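Local coordinates for protein metallo-carboxypeptidase (Pseudomonas aeruginosa, PDB 4A39) that is a zinc-dependent metallopeptidase of the M14 family that probably removes residues from the C-terminal ends of peptide chains, as cytosolic carboxypeptidases do, at residues Q50-V56 with E117-F123; T63-L69 with L107-P113; R302-L307 with T379-L383. The contacts are given in a common frame with arbitrary orientation. Numbering follows the deposited sequence.

Contacts 1 and 2 belong to the same mixed beta sheet, in the N-terminal domain of the cytosolic carboxypeptidase type. Their centres are about 12 Å apart. Along the chain, strands 53-57 and 65-69 come first, then 106-111 and 118-121, so contact 2 joins the inner two and contact 1 the outer two. The contacts touch: Phe120 CD1 lies 3.5 Å from Phe109 CE1. Contact 3 follows later in the chain, in the zinc carboxypeptidase domain. Its centre is about 36 Å from that of contact 1 and about 43 Å from that of contact 2, on the opposite side of the chain's centre. Of the two sheet contacts, contact 1 approaches the zinc site.

Contact 1: residues Q50-V56 with E117-F123; sequences QWFHFKV and EVRFAYF
Strands 53-56 and 118-121 form an antiparallel ladder at 163°, with axes 4.7 Å apart, in the N-terminal beta domain. Phe54 and Phe120 make a hydrogen-bonded pair, each N 2.9 Å from the other's O. Val56 and Val118 make the next (Val56 N to Val118 O 2.8 Å). His53-Ala121 and Lys55-Arg119 are non-hydrogen-bonded pairs. Tyr122 N bonds Phe52 O at 3.0 Å. Phe120 CB lies 4.0 Å from the Phe54 (p) ring centroid and Tyr122 CB 4.2 Å from the Phe52 (p) ring centroid, both CH-pi contacts. Gln50 NE2 donates to Tyr122 OH at 3.2 Å; Gln50 OE1 bonds Ser75. Like charges Lys55 NZ and Arg119 NH2 stand 2.9 Å apart. The Trp51/Tyr122 end meets the catalytic domain, Trp51 stacking on His184 and Tyr122 on Phe351. The Tyr122 side chain is about 7 Å from that of zinc ligand Glu183, Trp51's about 9 Å from His180's. Strands 15-17 and 87-89 flank the pair, and Phe54 and Phe120 pack against strands 65-69 and 106-111.

Contact 2: residues T63-L69 with L107-P113; sequences TEHCFTL and LHFQLEP
Thr63 N donates to a water at 3.0 Å, and the same water lies 2.9 Å from Pro113 O. Thr63 O receives a CA-H...O contact from Glu112 CA at 3.5 Å. At His65 the strand starts, antiparallel to 107-111 at 161° with axes 4.7 Å apart. His65 pairs with Leu111 (His65 N to Leu111 O 2.9 Å, Leu111 N to His65 O 3.0 Å), and its ring packs by Pro113. Cys66 faces Gln110 in a non-hydrogen-bonded pair, Cys66 SG 3.9 Å from Gln110 CG. Phe67 N bonds Phe109 O at 2.9 Å, and Phe109 N bonds Phe67 O at 3.1 Å. Phe67 (m) sets CB over the face of the Phe109 (p) ring, 3.8 Å from its centroid; the ring planes are 16° apart and the centroids 5.3 Å, so overlap is small. A second water joins Phe67 O (3.0 Å) to Gln110 NE2 (2.9 Å), which also bonds Gln101. Thr68 lies opposite His108. Leu69 closes the ladder: Leu69 N to Leu107 O is 2.8 Å. This is a regular antiparallel ladder within the N-terminal beta domain. His65, Phe67 and Leu69 line its inward face, where Phe67 and Phe109 meet Phe120.

Contact 3: residues R302-L307 with T379-L383; sequences RFREEL and TLAVL
Phe303 lays one ring face over Thr379 CG2, a CH-pi contact with CG2 4.2 Å from the ring centroid. CA-to-CB points sideways, and the t rotamer brings the ring up against 379-383. Leu380 CD2 meets the edge of the Phe303 ring, 3.9 Å from Phe303 CE2. Leu383 CD1 lies 3.8 Å from Phe303 CD2. The ring also meets Phe345 of strand 343-350. Both segments are helical, and their axes come within 9.6 Å at 129°, so the helices cross obliquely with largely opposed directions. The CA atoms of Leu307 and Thr379 are 5.6 Å apart, and Thr379 OG1 sits 3.3 Å from Leu307 CA. That hydroxyl is hydrogen-bonded to Asp375 O in its own helix. No hydrogen bond joins the two segments. Arg302, with chi1 to chi3 all m, bends along its own helix, so that Arg302 NH1 makes an i to i+4 salt bridge with Glu306 OE2 at 2.9 Å. Leu383 CD2 lies over a face of the guanidinium, 3.5 Å from Arg302 NH2. Arg302 NE also reaches Glu386, and Glu306 OE1 reaches Arg310. Apolar packing joins helix 294-308 to the C-terminal end of helix 366-383, with the intrahelical Arg302-Glu306 pair at its border, in the alpha/beta fold of M14 zinc carboxypeptidases.

Contact 1: residues Q50-V56 with E117-F123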
loop_
_atom_site.group_PDB
_atom_site.type_symbol
_atom_site.label_atom_id
_atom_site.label_comp_id
_atom_site.label_asym_id
_atom_site.label_seq_id
_atom_site.Cartn_x
_atom_site.Cartn_y
_atom_site.Cartn_z
ATOM N N GLN A 50 -11.401 8.271 -3.947
ATOM C CA GLN A 50 -11.389 8.318 -2.489
ATOM C C GLN A 50 -10.125 9.068 -2.081
ATOM O O GLN A 50 -10.166 9.939 -1.217
ATOM C CB GLN A 50 -11.380 6.915 -1.877
ATOM C CG GLN A 50 -11.569 6.925 -0.358
ATOM C CD GLN A 50 -12.938 6.424 0.084
ATOM O OE1 GLN A 50 -13.856 6.277 -0.723
ATOM N NE2 GLN A 50 -13.077 6.165 1.382
ATOM N N TRP A 51 -9.007 8.720 -2.715
ATOM C CA TRP A 51 -7.728 9.370 -2.443
ATOM C C TRP A 51 -7.760 10.839 -2.857
ATOM O O TRP A 51 -8.295 11.185 -3.908
ATOM C CB TRP A 51 -6.591 8.646 -3.192
ATOM C CG TRP A 51 -5.302 9.431 -3.255
ATOM C CD1 TRP A 51 -4.929 10.323 -4.224
ATOM C CD2 TRP A 51 -4.254 9.442 -2.276
ATOM N NE1 TRP A 51 -3.718 10.889 -3.906
ATOM C CE2 TRP A 51 -3.281 10.368 -2.714
ATOM C CE3 TRP A 51 -4.044 8.762 -1.066
ATOM C CZ2 TRP A 51 -2.114 10.634 -1.985
ATOM C CZ3 TRP A 51 -2.882 9.027 -0.339
ATOM C CH2 TRP A 51 -1.933 9.956 -0.804
ATOM N N PHE A 52 -7.213 11.700 -2.005
ATOM C CA PHE A 52 -7.134 13.128 -2.289
ATOM C C PHE A 52 -5.781 13.606 -1.784
ATOM O O PHE A 52 -5.193 12.991 -0.896
ATOM C CB PHE A 52 -8.278 13.898 -1.601
ATOM C CG PHE A 52 -8.273 13.808 -0.097
ATOM C CD1 PHE A 52 -7.522 14.694 0.670
ATOM C CD2 PHE A 52 -9.041 12.846 0.551
ATOM C CE1 PHE A 52 -7.538 14.624 2.065
ATOM C CE2 PHE A 52 -9.068 12.763 1.941
ATOM C CZ PHE A 52 -8.312 13.657 2.702
ATOM N N HIS A 53 -5.283 14.687 -2.372
ATOM C CA HIS A 53 -3.991 15.249 -1.997
ATOM C C HIS A 53 -3.900 16.632 -2.631
ATOM O O HIS A 53 -3.908 16.763 -3.852
ATOM C CB HIS A 53 -2.865 14.342 -2.521
ATOM C CG HIS A 53 -1.486 14.793 -2.147
ATOM N ND1 HIS A 53 -0.351 14.198 -2.656
ATOM C CD2 HIS A 53 -1.055 15.774 -1.318
ATOM C CE1 HIS A 53 0.719 14.793 -2.160
ATOM N NE2 HIS A 53 0.320 15.753 -1.344
ATOM N N PHE A 54 -3.826 17.667 -1.802
ATOM C CA PHE A 54 -3.740 19.026 -2.313
ATOM C C PHE A 54 -2.941 19.947 -1.409
ATOM O O PHE A 54 -2.698 19.639 -0.240
ATOM C CB PHE A 54 -5.140 19.627 -2.532
ATOM C CG PHE A 54 -5.989 19.685 -1.290
ATOM C CD1 PHE A 54 -6.773 18.598 -0.915
ATOM C CD2 PHE A 54 -6.012 20.835 -0.497
ATOM C CE1 PHE A 54 -7.572 18.653 0.230
ATOM C CE2 PHE A 54 -6.807 20.899 0.650
ATOM C CZ PHE A 54 -7.589 19.805 1.013
ATOM N N LYS A 55 -2.528 21.080 -1.965
ATOM C CA LYS A 55 -1.759 22.067 -1.220
ATOM C C LYS A 55 -2.536 23.374 -1.120
ATOM O O LYS A 55 -3.221 23.777 -2.062
ATOM C CB LYS A 55 -0.414 22.338 -1.908
ATOM C CG LYS A 55 0.541 21.156 -1.933
ATOM C CD LYS A 55 1.901 21.576 -2.476
ATOM C CE LYS A 55 2.833 20.388 -2.629
ATOM N NZ LYS A 55 4.166 20.796 -3.161
ATOM N N VAL A 56 -2.441 24.021 0.037
ATOM C CA VAL A 56 -3.106 25.303 0.256
ATOM C C VAL A 56 -2.003 26.330 0.502
ATOM O O VAL A 56 -1.077 26.079 1.268
ATOM C CB VAL A 56 -4.039 25.267 1.490
ATOM C CG1 VAL A 56 -4.845 26.559 1.573
ATOM C CG2 VAL A 56 -4.975 24.071 1.406
ATOM N N GLU A 117 1.191 27.942 4.562
ATOM C CA GLU A 117 0.911 26.880 3.609
ATOM C C GLU A 117 0.876 25.510 4.271
ATOM O O GLU A 117 1.633 25.232 5.207
ATOM C CB GLU A 117 1.914 26.905 2.454
ATOM C CG GLU A 117 3.322 26.447 2.768
ATOM C CD GLU A 117 4.162 26.323 1.503
ATOM O OE1 GLU A 117 4.227 27.306 0.732
ATOM O OE2 GLU A 117 4.750 25.243 1.277
ATOM N N VAL A 118 -0.015 24.654 3.783
ATOM C CA VAL A 118 -0.153 23.313 4.325
ATOM C C VAL A 118 -0.680 22.367 3.252
ATOM O O VAL A 118 -1.328 22.796 2.296
ATOM C CB VAL A 118 -1.133 23.316 5.528
ATOM C CG1 VAL A 118 -2.563 23.517 5.041
ATOM C CG2 VAL A 118 -0.994 22.033 6.312
ATOM N N ARG A 119 -0.381 21.080 3.399
ATOM C CA ARG A 119 -0.851 20.071 2.459
ATOM C C ARG A 119 -1.769 19.097 3.196
ATOM O O ARG A 119 -1.578 18.847 4.385
ATOM C CB ARG A 119 0.321 19.276 1.861
ATOM C CG ARG A 119 1.364 20.090 1.108
ATOM C CD ARG A 119 2.638 20.306 1.928
ATOM N NE ARG A 119 3.612 21.090 1.175
ATOM C CZ ARG A 119 4.356 20.611 0.187
ATOM N NH1 ARG A 119 4.257 19.336 -0.168
ATOM N NH2 ARG A 119 5.177 21.420 -0.470
ATOM N N PHE A 120 -2.775 18.576 2.496
ATOM C CA PHE A 120 -3.687 17.584 3.061
ATOM C C PHE A 120 -3.690 16.383 2.130
ATOM O O PHE A 120 -3.576 16.535 0.908
ATOM C CB PHE A 120 -5.125 18.115 3.173
ATOM C CG PHE A 120 -5.304 19.192 4.197
ATOM C CD1 PHE A 120 -5.605 18.864 5.514
ATOM C CD2 PHE A 120 -5.199 20.534 3.848
ATOM C CE1 PHE A 120 -5.801 19.851 6.467
ATOM C CE2 PHE A 120 -5.396 21.531 4.794
ATOM C CZ PHE A 120 -5.699 21.188 6.107
ATOM N N ALA A 121 -3.802 15.190 2.704
ATOM C CA ALA A 121 -3.839 13.971 1.905
ATOM C C ALA A 121 -4.615 12.883 2.631
ATOM O O ALA A 121 -4.835 12.970 3.840
ATOM C CB ALA A 121 -2.425 13.489 1.592
ATOM N N TYR A 122 -5.027 11.860 1.891
ATOM C CA TYR A 122 -5.793 10.760 2.469
ATOM C C TYR A 122 -4.874 9.880 3.317
ATOM O O TYR A 122 -5.319 9.224 4.266
ATOM C CB TYR A 122 -6.466 9.961 1.346
ATOM C CG TYR A 122 -7.476 8.925 1.798
ATOM C CD1 TYR A 122 -8.301 9.150 2.908
ATOM C CD2 TYR A 122 -7.631 7.732 1.095
ATOM C CE1 TYR A 122 -9.253 8.210 3.303
ATOM C CE2 TYR A 122 -8.578 6.787 1.480
ATOM C CZ TYR A 122 -9.385 7.030 2.584
ATOM O OH TYR A 122 -10.319 6.089 2.968
ATOM N N PHE A 123 -3.594 9.869 2.960
ATOM C CA PHE A 123 -2.565 9.137 3.702
ATOM C C PHE A 123 -1.226 9.776 3.343
ATOM O O PHE A 123 -1.110 10.424 2.304
ATOM C CB PHE A 123 -2.528 7.648 3.326
ATOM C CG PHE A 123 -1.745 6.803 4.302
ATOM C CD1 PHE A 123 -2.335 6.360 5.483
ATOM C CD2 PHE A 123 -0.409 6.490 4.062
ATOM C CE1 PHE A 123 -1.603 5.619 6.409
ATOM C CE2 PHE A 123 0.332 5.749 4.984
ATOM C CZ PHE A 123 -0.267 5.315 6.158
#

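Contact 2: residues T63-L69 with L107-P113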
loop_
_atom_site.group_PDB
_atom_site.type_symbol
_atom_site.label_atom_id
_atom_site.label_comp_id
_atom_site.label_asym_id
_atom_site.label_seq_id
_atom_site.Cartn_x
_atom_site.Cartn_y
_atom_site.Cartn_z
ATOM N N THR A 63 -6.347 32.067 11.918
ATOM C CA THR A 63 -7.619 31.923 11.228
ATOM C C THR A 63 -8.028 30.461 11.093
ATOM O O THR A 63 -7.265 29.634 10.591
ATOM C CB THR A 63 -7.529 32.553 9.817
ATOM O OG1 THR A 63 -7.263 33.956 9.941
ATOM C CG2 THR A 63 -8.829 32.350 9.044
ATOM N N GLU A 64 -9.235 30.143 11.547
ATOM C CA GLU A 64 -9.734 28.781 11.445
ATOM C C GLU A 64 -10.171 28.508 10.013
ATOM O O GLU A 64 -10.933 29.279 9.432
ATOM C CB GLU A 64 -10.921 28.566 12.386
ATOM C CG GLU A 64 -11.627 27.231 12.190
ATOM C CD GLU A 64 -12.763 27.017 13.172
ATOM O OE1 GLU A 64 -13.660 27.885 13.254
ATOM O OE2 GLU A 64 -12.758 25.974 13.861
ATOM N N HIS A 65 -9.671 27.417 9.442
ATOM C CA HIS A 65 -10.041 27.032 8.084
ATOM C C HIS A 65 -10.863 25.759 8.161
ATOM O O HIS A 65 -10.473 24.793 8.821
ATOM C CB HIS A 65 -8.797 26.807 7.223
ATOM C CG HIS A 65 -8.020 28.057 6.963
ATOM N ND1 HIS A 65 -7.856 28.590 5.702
ATOM C CD2 HIS A 65 -7.402 28.909 7.815
ATOM C CE1 HIS A 65 -7.175 29.719 5.790
ATOM N NE2 HIS A 65 -6.887 29.935 7.061
ATOM N N CYS A 66 -12.013 25.771 7.496
ATOM C CA CYS A 66 -12.917 24.631 7.499
ATOM C C CYS A 66 -13.090 24.105 6.086
ATOM O O CYS A 66 -13.599 24.804 5.209
ATOM C CB CYS A 66 -14.260 25.059 8.079
ATOM S SG CYS A 66 -14.046 25.808 9.696
ATOM N N PHE A 67 -12.665 22.862 5.884
ATOM C CA PHE A 67 -12.727 22.213 4.578
ATOM C C PHE A 67 -13.842 21.184 4.469
ATOM O O PHE A 67 -14.210 20.545 5.456
ATOM C CB PHE A 67 -11.399 21.501 4.296
ATOM C CG PHE A 67 -10.204 22.410 4.284
ATOM C CD1 PHE A 67 -9.576 22.773 5.475
ATOM C CD2 PHE A 67 -9.697 22.896 3.081
ATOM C CE1 PHE A 67 -8.457 23.603 5.468
ATOM C CE2 PHE A 67 -8.576 23.729 3.062
ATOM C CZ PHE A 67 -7.953 24.084 4.260
ATOM N N THR A 68 -14.364 21.027 3.256
ATOM C CA THR A 68 -15.403 20.044 2.984
ATOM C C THR A 68 -15.173 19.382 1.630
ATOM O O THR A 68 -15.005 20.066 0.624
ATOM C CB THR A 68 -16.818 20.669 2.943
ATOM O OG1 THR A 68 -17.162 21.184 4.236
ATOM C CG2 THR A 68 -17.848 19.610 2.529
ATOM N N LEU A 69 -15.133 18.052 1.620
ATOM C CA LEU A 69 -15.000 17.307 0.372
ATOM C C LEU A 69 -16.463 16.968 0.099
ATOM O O LEU A 69 -16.997 15.983 0.609
ATOM C CB LEU A 69 -14.155 16.045 0.578
ATOM C CG LEU A 69 -12.745 16.312 1.119
ATOM C CD1 LEU A 69 -11.922 15.029 1.056
ATOM C CD2 LEU A 69 -12.076 17.412 0.295
ATOM N N LEU A 107 -17.138 14.936 3.735
ATOM C CA LEU A 107 -16.097 14.843 4.756
ATOM C C LEU A 107 -15.682 16.262 5.107
ATOM O O LEU A 107 -15.431 17.072 4.216
ATOM C CB LEU A 107 -14.867 14.088 4.235
ATOM C CG LEU A 107 -13.711 13.961 5.239
ATOM C CD1 LEU A 107 -14.081 12.938 6.303
ATOM C CD2 LEU A 107 -12.434 13.544 4.534
ATOM N N HIS A 108 -15.613 16.555 6.403
ATOM C CA HIS A 108 -15.216 17.875 6.871
ATOM C C HIS A 108 -14.003 17.762 7.785
ATOM O O HIS A 108 -13.881 16.804 8.543
ATOM C CB HIS A 108 -16.344 18.534 7.677
ATOM C CG HIS A 108 -17.675 18.522 6.992
ATOM N ND1 HIS A 108 -18.628 17.554 7.226
ATOM C CD2 HIS A 108 -18.206 19.359 6.069
ATOM C CE1 HIS A 108 -19.690 17.795 6.476
ATOM N NE2 HIS A 108 -19.459 18.884 5.763
ATOM N N PHE A 109 -13.102 18.734 7.699
ATOM C CA PHE A 109 -11.952 18.771 8.587
ATOM C C PHE A 109 -11.535 20.222 8.802
ATOM O O PHE A 109 -11.710 21.068 7.918
ATOM C CB PHE A 109 -10.794 17.879 8.083
ATOM C CG PHE A 109 -10.425 18.064 6.633
ATOM C CD1 PHE A 109 -9.446 18.982 6.259
ATOM C CD2 PHE A 109 -10.992 17.253 5.655
ATOM C CE1 PHE A 109 -9.032 19.085 4.928
ATOM C CE2 PHE A 109 -10.584 17.349 4.316
ATOM C CZ PHE A 109 -9.603 18.265 3.957
ATOM N N GLN A 110 -11.024 20.513 9.997
ATOM C CA GLN A 110 -10.630 21.872 10.342
ATOM C C GLN A 110 -9.198 22.008 10.839
ATOM O O GLN A 110 -8.636 21.091 11.448
ATOM C CB GLN A 110 -11.568 22.445 11.417
ATOM C CG GLN A 110 -13.068 22.341 11.121
ATOM C CD GLN A 110 -13.639 20.957 11.384
ATOM O OE1 GLN A 110 -13.375 20.349 12.421
ATOM N NE2 GLN A 110 -14.438 20.458 10.444
ATOM N N LEU A 111 -8.620 23.179 10.591
ATOM C CA LEU A 111 -7.264 23.478 11.023
ATOM C C LEU A 111 -7.029 24.975 11.103
ATOM O O LEU A 111 -7.464 25.727 10.231
ATOM C CB LEU A 111 -6.240 22.885 10.046
ATOM C CG LEU A 111 -4.771 23.243 10.319
ATOM C CD1 LEU A 111 -4.297 22.547 11.593
ATOM C CD2 LEU A 111 -3.910 22.820 9.138
ATOM N N GLU A 112 -6.365 25.413 12.168
ATOM C CA GLU A 112 -5.983 26.814 12.297
ATOM C C GLU A 112 -4.483 26.681 12.044
ATOM O O GLU A 112 -3.711 26.404 12.967
ATOM C CB GLU A 112 -6.234 27.344 13.708
ATOM C CG GLU A 112 -5.935 28.830 13.834
ATOM C CD GLU A 112 -6.088 29.350 15.246
ATOM O OE1 GLU A 112 -7.112 29.043 15.885
ATOM O OE2 GLU A 112 -5.183 30.075 15.711
ATOM N N PRO A 113 -4.054 26.854 10.781
ATOM C CA PRO A 113 -2.644 26.739 10.393
ATOM C C PRO A 113 -1.672 27.687 11.100
ATOM O O PRO A 113 -1.944 28.866 11.267
ATOM C CB PRO A 113 -2.689 26.959 8.882
ATOM C CG PRO A 113 -3.804 27.941 8.724
ATOM C CD PRO A 113 -4.861 27.398 9.670
HETATM O O HOH W 1 -4.255 30.443 10.598
HETATM O O HOH W 2 -15.206 21.842 7.967
#

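Contact 3: residues R302-L307 with T379-L383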
loop_
_atom_site.group_PDB
_atom_site.type_symbol
_atom_site.label_atom_id
_atom_site.label_comp_id
_atom_site.label_asym_id
_atom_site.label_seq_id
_atom_site.Cartn_x
_atom_site.Cartn_y
_atom_site.Cartn_z
ATOM N N ARG A 302 0.438 -20.174 11.294
ATOM C CA ARG A 302 1.793 -19.915 11.780
ATOM C C ARG A 302 2.233 -18.469 11.532
ATOM O O ARG A 302 2.763 -17.806 12.428
ATOM C CB ARG A 302 2.778 -20.868 11.097
ATOM C CG ARG A 302 2.667 -22.318 11.545
ATOM C CD ARG A 302 3.335 -22.523 12.892
ATOM N NE ARG A 302 4.768 -22.249 12.834
ATOM C CZ ARG A 302 5.406 -21.431 13.666
ATOM N NH1 ARG A 302 4.738 -20.803 14.629
ATOM N NH2 ARG A 302 6.713 -21.241 13.541
ATOM N N PHE A 303 2.013 -17.990 10.311
ATOM C CA PHE A 303 2.386 -16.634 9.922
ATOM C C PHE A 303 1.674 -15.575 10.763
ATOM O O PHE A 303 2.303 -14.644 11.274
ATOM C CB PHE A 303 2.060 -16.409 8.440
ATOM C CG PHE A 303 2.478 -15.061 7.921
ATOM C CD1 PHE A 303 1.637 -13.957 8.057
ATOM C CD2 PHE A 303 3.710 -14.890 7.298
ATOM C CE1 PHE A 303 2.014 -12.706 7.584
ATOM C CE2 PHE A 303 4.097 -13.641 6.819
ATOM C CZ PHE A 303 3.245 -12.544 6.964
ATOM N N ARG A 304 0.358 -15.712 10.895
ATOM C CA ARG A 304 -0.425 -14.751 11.663
ATOM C C ARG A 304 -0.020 -14.706 13.135
ATOM O O ARG A 304 0.090 -13.632 13.723
ATOM C CB ARG A 304 -1.920 -15.076 11.560
ATOM C CG ARG A 304 -2.567 -14.675 10.243
ATOM C CD ARG A 304 -4.059 -14.984 10.260
ATOM N NE ARG A 304 -4.753 -14.483 9.078
ATOM C CZ ARG A 304 -5.449 -15.248 8.242
ATOM N NH1 ARG A 304 -5.538 -16.556 8.453
ATOM N NH2 ARG A 304 -6.052 -14.706 7.193
ATOM N N GLU A 305 0.219 -15.884 13.708
ATOM C CA GLU A 305 0.603 -15.995 15.118
ATOM C C GLU A 305 1.970 -15.381 15.391
ATOM O O GLU A 305 2.148 -14.630 16.358
ATOM C CB GLU A 305 0.601 -17.467 15.543
ATOM C CG GLU A 305 0.538 -17.674 17.052
ATOM C CD GLU A 305 0.268 -19.119 17.434
ATOM O OE1 GLU A 305 -0.088 -19.920 16.542
ATOM O OE2 GLU A 305 0.406 -19.448 18.634
ATOM N N GLU A 306 2.944 -15.695 14.545
ATOM C CA GLU A 306 4.288 -15.169 14.719
ATOM C C GLU A 306 4.352 -13.665 14.453
ATOM O O GLU A 306 5.099 -12.949 15.117
ATOM C CB GLU A 306 5.276 -15.906 13.809
ATOM C CG GLU A 306 5.468 -17.382 14.161
ATOM C CD GLU A 306 6.219 -17.612 15.467
ATOM O OE1 GLU A 306 6.596 -16.631 16.147
ATOM O OE2 GLU A 306 6.437 -18.790 15.815
ATOM N N LEU A 307 3.564 -13.176 13.499
ATOM C CA LEU A 307 3.579 -11.747 13.202
ATOM C C LEU A 307 2.870 -10.945 14.288
ATOM O O LEU A 307 3.293 -9.842 14.631
ATOM C CB LEU A 307 2.934 -11.465 11.845
ATOM C CG LEU A 307 2.892 -9.993 11.416
ATOM C CD1 LEU A 307 4.281 -9.375 11.498
ATOM C CD2 LEU A 307 2.349 -9.901 10.003
ATOM N N THR A 379 9.251 -12.337 10.831
ATOM C CA THR A 379 8.324 -13.461 10.775
ATOM C C THR A 379 8.763 -14.480 9.726
ATOM O O THR A 379 8.724 -15.689 9.969
ATOM C CB THR A 379 6.889 -12.973 10.468
ATOM O OG1 THR A 379 6.449 -12.116 11.531
ATOM C CG2 THR A 379 5.928 -14.154 10.343
ATOM N N LEU A 380 9.187 -13.996 8.564
ATOM C CA LEU A 380 9.634 -14.892 7.502
ATOM C C LEU A 380 10.888 -15.657 7.909
ATOM O O LEU A 380 11.090 -16.801 7.490
ATOM C CB LEU A 380 9.906 -14.108 6.213
ATOM C CG LEU A 380 8.703 -13.412 5.568
ATOM C CD1 LEU A 380 9.154 -12.701 4.301
ATOM C CD2 LEU A 380 7.613 -14.429 5.253
ATOM N N ALA A 381 11.731 -15.027 8.723
ATOM C CA ALA A 381 12.962 -15.661 9.182
ATOM C C ALA A 381 12.648 -16.880 10.047
ATOM O O ALA A 381 13.343 -17.896 9.981
ATOM C CB ALA A 381 13.801 -14.664 9.970
ATOM N N VAL A 382 11.599 -16.773 10.858
ATOM C CA VAL A 382 11.188 -17.865 11.738
ATOM C C VAL A 382 10.530 -19.017 10.983
ATOM O O VAL A 382 10.722 -20.185 11.325
ATOM C CB VAL A 382 10.187 -17.373 12.811
ATOM C CG1 VAL A 382 9.702 -18.548 13.657
ATOM C CG2 VAL A 382 10.842 -16.323 13.687
ATOM N N LEU A 383 9.762 -18.684 9.951
ATOM C CA LEU A 383 9.036 -19.678 9.166
ATOM C C LEU A 383 9.773 -20.254 7.962
ATOM O O LEU A 383 9.270 -21.175 7.323
ATOM C CB LEU A 383 7.725 -19.074 8.650
ATOM C CG LEU A 383 6.823 -18.294 9.606
ATOM C CD1 LEU A 383 5.611 -17.792 8.836
ATOM C CD2 LEU A 383 6.396 -19.176 10.764
#